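Local atomic coordinates of malonyl-CoA decarboxylase (Rhodopseudomonas palustris, PDB entry 4KSA), a protein that probably catalyses the decarboxylation of malonyl-CoA to acetyl-CoA and carbon dioxide. Residues G281-K286 with A423-L428; G373-L376 with A380-H383. One frame throughout, in Å; residues are numbered along the deposited sequence.

Contact 1 (G281-K286 with A423-L428); sequences GNFLIK and ANHEAL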
loop_
_atom_site.group_PDB
_atom_site.type_symbol
_atom_site.label_atom_id
_atom_site.label_comp_id
_atom_site.label_asym_id
_atom_site.label_seq_id
_atom_site.Cartn_x
_atom_site.Cartn_y
_atom_site.Cartn_z
ATOM N N GLY A 281 -7.036 -18.667 17.432
ATOM C CA GLY A 281 -6.444 -18.039 18.585
ATOM C C GLY A 281 -7.514 -17.678 19.593
ATOM O O GLY A 281 -8.709 -17.585 19.285
ATOM N N ASN A 282 -7.064 -17.441 20.813
ATOM C CA ASN A 282 -7.958 -17.102 21.892
ATOM C C ASN A 282 -8.022 -15.616 22.146
ATOM O O ASN A 282 -8.899 -15.133 22.863
ATOM C CB ASN A 282 -7.507 -17.856 23.122
ATOM C CG ASN A 282 -7.680 -19.350 22.951
ATOM O OD1 ASN A 282 -8.791 -19.862 23.044
ATOM N ND2 ASN A 282 -6.587 -20.053 22.663
ATOM N N PHE A 283 -7.121 -14.879 21.516
ATOM C CA PHE A 283 -7.078 -13.446 21.734
ATOM C C PHE A 283 -7.639 -12.627 20.591
ATOM O O PHE A 283 -7.052 -11.641 20.155
ATOM C CB PHE A 283 -5.650 -13.059 22.071
ATOM C CG PHE A 283 -5.133 -13.774 23.270
ATOM C CD1 PHE A 283 -5.553 -13.403 24.543
ATOM C CD2 PHE A 283 -4.290 -14.862 23.138
ATOM C CE1 PHE A 283 -5.140 -14.113 25.674
ATOM C CE2 PHE A 283 -3.863 -15.586 24.263
ATOM C CZ PHE A 283 -4.288 -15.212 25.533
ATOM N N LEU A 284 -8.809 -13.042 20.130
ATOM C CA LEU A 284 -9.477 -12.351 19.048
ATOM C C LEU A 284 -10.121 -11.078 19.543
ATOM O O LEU A 284 -9.867 -10.007 19.009
ATOM C CB LEU A 284 -10.542 -13.246 18.409
ATOM C CG LEU A 284 -10.110 -14.547 17.733
ATOM C CD1 LEU A 284 -11.313 -15.039 16.963
ATOM C CD2 LEU A 284 -8.924 -14.338 16.780
ATOM N N ILE A 285 -10.960 -11.190 20.563
ATOM C CA ILE A 285 -11.634 -10.016 21.100
ATOM C C ILE A 285 -10.611 -8.994 21.623
ATOM O O ILE A 285 -10.831 -7.781 21.586
ATOM C CB ILE A 285 -12.620 -10.436 22.201
ATOM C CG1 ILE A 285 -13.629 -11.434 21.614
ATOM C CG2 ILE A 285 -13.342 -9.205 22.772
ATOM C CD1 ILE A 285 -14.552 -10.832 20.587
ATOM N N LYS A 286 -9.479 -9.498 22.084
ATOM C CA LYS A 286 -8.415 -8.639 22.568
ATOM C C LYS A 286 -8.098 -7.627 21.463
ATOM O O LYS A 286 -8.106 -6.411 21.676
ATOM C CB LYS A 286 -7.182 -9.480 22.863
ATOM C CG LYS A 286 -6.401 -9.047 24.061
ATOM C CD LYS A 286 -5.572 -7.824 23.793
ATOM C CE LYS A 286 -4.550 -7.685 24.901
ATOM N NZ LYS A 286 -3.806 -8.966 25.091
ATOM N N ALA A 423 -4.604 -12.955 31.963
ATOM C CA ALA A 423 -4.714 -13.587 33.273
ATOM C C ALA A 423 -5.855 -14.620 33.291
ATOM O O ALA A 423 -5.652 -15.803 33.617
ATOM C CB ALA A 423 -4.948 -12.517 34.344
ATOM N N ASN A 424 -7.053 -14.165 32.934
ATOM C CA ASN A 424 -8.214 -15.038 32.918
ATOM C C ASN A 424 -8.062 -16.213 31.955
ATOM O O ASN A 424 -8.376 -17.354 32.313
ATOM C CB ASN A 424 -9.462 -14.230 32.576
ATOM C CG ASN A 424 -9.784 -13.206 33.636
ATOM O OD1 ASN A 424 -9.349 -13.333 34.785
ATOM N ND2 ASN A 424 -10.557 -12.193 33.269
ATOM N N HIS A 425 -7.579 -15.939 30.742
ATOM C CA HIS A 425 -7.387 -16.996 29.766
ATOM C C HIS A 425 -6.510 -18.081 30.355
ATOM O O HIS A 425 -6.857 -19.257 30.291
ATOM C CB HIS A 425 -6.726 -16.466 28.487
ATOM C CG HIS A 425 -6.223 -17.550 27.581
ATOM N ND1 HIS A 425 -7.055 -18.283 26.762
ATOM C CD2 HIS A 425 -4.987 -18.089 27.440
ATOM C CE1 HIS A 425 -6.354 -19.228 26.161
ATOM N NE2 HIS A 425 -5.096 -19.134 26.557
ATOM N N GLU A 426 -5.373 -17.682 30.918
ATOM C CA GLU A 426 -4.426 -18.624 31.520
ATOM C C GLU A 426 -5.061 -19.455 32.638
ATOM O O GLU A 426 -4.779 -20.657 32.777
ATOM C CB GLU A 426 -3.210 -17.874 32.074
ATOM C CG GLU A 426 -2.220 -17.378 31.019
ATOM C CD GLU A 426 -1.571 -18.516 30.228
ATOM O OE1 GLU A 426 -1.209 -19.552 30.832
ATOM O OE2 GLU A 426 -1.405 -18.365 28.997
ATOM N N ALA A 427 -5.918 -18.804 33.426
ATOM C CA ALA A 427 -6.615 -19.445 34.536
ATOM C C ALA A 427 -7.576 -20.517 34.038
ATOM O O ALA A 427 -7.597 -21.636 34.562
ATOM C CB ALA A 427 -7.376 -18.405 35.330
ATOM N N LEU A 428 -8.365 -20.173 33.023
ATOM C CA LEU A 428 -9.336 -21.107 32.463
ATOM C C LEU A 428 -8.698 -22.283 31.748
ATOM O O LEU A 428 -9.204 -23.401 31.818
ATOM C CB LEU A 428 -10.285 -20.375 31.506
ATOM C CG LEU A 428 -11.530 -21.103 30.973
ATOM C CD1 LEU A 428 -11.170 -21.981 29.803
ATOM C CD2 LEU A 428 -12.173 -21.919 32.088
#
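The imidazole of His425, which meets Asn282 and Phe283, is gripped through both of its nitrogens: ND1 bonds to the carbonyl O of Gly385, and NE2 to the backbone N of Glu52 of the second subunit. Such a pairing is consistent with a neutral ring carrying its proton on ND1, and two bonds, one at each ring nitrogen, would restrict its rotation. CG of His425 stands anti to the backbone N (chi1 167°), which carries the ring off its helix toward residues 282-283. No hydrogen bond crosses between the segments, which meet by van der Waals and aromatic contact. Phe283 turns an edge toward the imidazole face in a T-shaped pair, ring centroids 4.8 Å apart and planes at 63°, with CZ coming within 3.5 Å of His425 CD2. A phenylalanine suits this place because its ring reaches the histidine although its CB does not point straight at it. Nearer the other end of the imidazole, the Asn282 amide lies obliquely, its plane 37° from that of the ring; Asn282 CB and His425 CE1 are 3.5 Å apart. The asparagine's polar end serves the subunit interface, since ND2 bonds to Glu52 OE2 of the second subunit. Glu52 there thus joins both sides of the contact, using its carboxylate for one and its backbone for the other. Phe283 also occupies the N-cap position, where its side chain can accept no bond; OD1 of Asn386 instead receives Ile285 N and, weakly, Leu284 N. The contact therefore joins the start of helix 284-295, which follows the central strand 262-270 and packs on it through Ile285, to helix 421-431, with the second subunit bordering the junction.

Contact 2 (G373-L376 with A380-H383); sequences GRPL and ARFH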
loop_
_atom_site.group_PDB
_atom_site.type_symbol
_atom_site.label_atom_id
_atom_site.label_comp_id
_atom_site.label_asym_id
_atom_site.label_seq_id
_atom_site.Cartn_x
_atom_site.Cartn_y
_atom_site.Cartn_z
ATOM N N GLY A 373 -14.283 -31.152 29.786
ATOM C CA GLY A 373 -14.137 -30.578 31.105
ATOM C C GLY A 373 -14.257 -29.084 30.946
ATOM O O GLY A 373 -14.013 -28.319 31.879
ATOM N N ARG A 374 -14.640 -28.671 29.744
ATOM C CA ARG A 374 -14.778 -27.259 29.443
ATOM C C ARG A 374 -16.189 -26.764 29.718
ATOM O O ARG A 374 -17.155 -27.528 29.651
ATOM C CB ARG A 374 -14.453 -26.983 27.968
ATOM C CG ARG A 374 -13.235 -27.707 27.408
ATOM C CD ARG A 374 -12.740 -27.035 26.128
ATOM N NE ARG A 374 -11.607 -26.136 26.371
ATOM C CZ ARG A 374 -11.627 -25.044 27.143
ATOM N NH1 ARG A 374 -12.733 -24.671 27.778
ATOM N NH2 ARG A 374 -10.519 -24.324 27.291
ATOM N N PRO A 375 -16.327 -25.473 30.046
ATOM C CA PRO A 375 -17.679 -24.986 30.297
ATOM C C PRO A 375 -18.601 -25.435 29.162
ATOM O O PRO A 375 -18.322 -25.221 27.987
ATOM C CB PRO A 375 -17.494 -23.465 30.383
ATOM C CG PRO A 375 -16.085 -23.217 29.869
ATOM C CD PRO A 375 -15.336 -24.420 30.300
ATOM N N LEU A 376 -19.693 -26.080 29.544
ATOM C CA LEU A 376 -20.677 -26.612 28.618
ATOM C C LEU A 376 -21.250 -25.607 27.617
ATOM O O LEU A 376 -21.433 -25.942 26.445
ATOM C CB LEU A 376 -21.808 -27.242 29.428
ATOM C CG LEU A 376 -22.832 -28.201 28.834
ATOM C CD1 LEU A 376 -23.920 -28.314 29.881
ATOM C CD2 LEU A 376 -23.438 -27.716 27.517
ATOM N N ALA A 380 -19.904 -19.301 26.246
ATOM C CA ALA A 380 -19.109 -18.997 27.410
ATOM C C ALA A 380 -17.691 -19.522 27.168
ATOM O O ALA A 380 -16.702 -18.883 27.546
ATOM C CB ALA A 380 -19.721 -19.646 28.643
ATOM N N ARG A 381 -17.588 -20.684 26.531
ATOM C CA ARG A 381 -16.281 -21.248 26.257
ATOM C C ARG A 381 -15.488 -20.228 25.442
ATOM O O ARG A 381 -14.287 -20.036 25.655
ATOM C CB ARG A 381 -16.411 -22.550 25.474
ATOM C CG ARG A 381 -15.990 -23.787 26.245
ATOM C CD ARG A 381 -15.548 -24.880 25.279
ATOM N NE ARG A 381 -16.556 -25.126 24.252
ATOM C CZ ARG A 381 -17.738 -25.681 24.493
ATOM N NH1 ARG A 381 -18.046 -26.054 25.726
ATOM N NH2 ARG A 381 -18.621 -25.836 23.511
ATOM N N PHE A 382 -16.183 -19.569 24.515
ATOM C CA PHE A 382 -15.581 -18.560 23.648
ATOM C C PHE A 382 -15.090 -17.342 24.431
ATOM O O PHE A 382 -13.888 -17.152 24.587
ATOM C CB PHE A 382 -16.581 -18.109 22.573
ATOM C CG PHE A 382 -16.059 -17.014 21.694
ATOM C CD1 PHE A 382 -15.063 -17.270 20.771
ATOM C CD2 PHE A 382 -16.515 -15.713 21.841
ATOM C CE1 PHE A 382 -14.520 -16.249 20.010
ATOM C CE2 PHE A 382 -15.981 -14.681 21.086
ATOM C CZ PHE A 382 -14.977 -14.949 20.168
ATOM N N HIS A 383 -16.020 -16.521 24.911
ATOM C CA HIS A 383 -15.679 -15.327 25.681
ATOM C C HIS A 383 -14.761 -15.612 26.881
ATOM O O HIS A 383 -13.833 -14.846 27.156
ATOM C CB HIS A 383 -16.962 -14.629 26.141
ATOM C CG HIS A 383 -17.795 -14.092 25.015
ATOM N ND1 HIS A 383 -17.455 -12.954 24.313
ATOM C CD2 HIS A 383 -18.951 -14.540 24.468
ATOM C CE1 HIS A 383 -18.369 -12.725 23.384
ATOM N NE2 HIS A 383 -19.288 -13.672 23.457
#
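The guanidinium of Arg381 has the carbonyl oxygens of Pro375 and Arg374 at its edge, near its plane, while Leu376 O lies obliquely and accepts a weak, long bond from Arg381 NH1 (3.5 Å). The Arg374 guanidinium is turned 63° from it, with Arg381 CG lying obliquely beside it. These like charges stay apart, Arg374 NH1 being 5.2 Å from Arg381 NE, and it is the aliphatic parts that touch: Arg374 CB reaches Arg381 CD at 3.6 Å. Arginine suits both positions by pairing a greasy shaft with a polar end; Arg374 directs its own end to the Phe429 ring in a cation-pi contact. A bend about CG-CD (chi3 -52°) swings the head of Arg381 back to the carbonyls, as its CG packs on Pro375 CG at 3.7 Å. Replacing Arg381 by an alanine would probably leave Leu376 O without this weak donor and take away the aliphatic packing on the Pro375 ring and the Arg374 shaft. The loop before helix 378-385 thus folds back onto that helix, while Leu376 reaches helix 311-320 and Phe382 and His383 pack on strand 262-270.

Overall arrangement
From the N terminus the chain first meets residues 281-286, at the start of helix 284-295, then runs 136 residues before 423-428 closes the long loop of contact 1. Contact 2 is nested inside that loop and is itself a short closure, with three residues between 373-376 and 380-383. The two centres lie about 12 Å apart, and the contacts touch: Leu428 packs on Arg374, and Ile285 on Phe382. Helix 378-385 and the loop before it are thereby joined to helices 284-295 and 421-431, with helices 284-295 and 378-385 both packing on strand 262-270; contact 1 alone meets the second subunit.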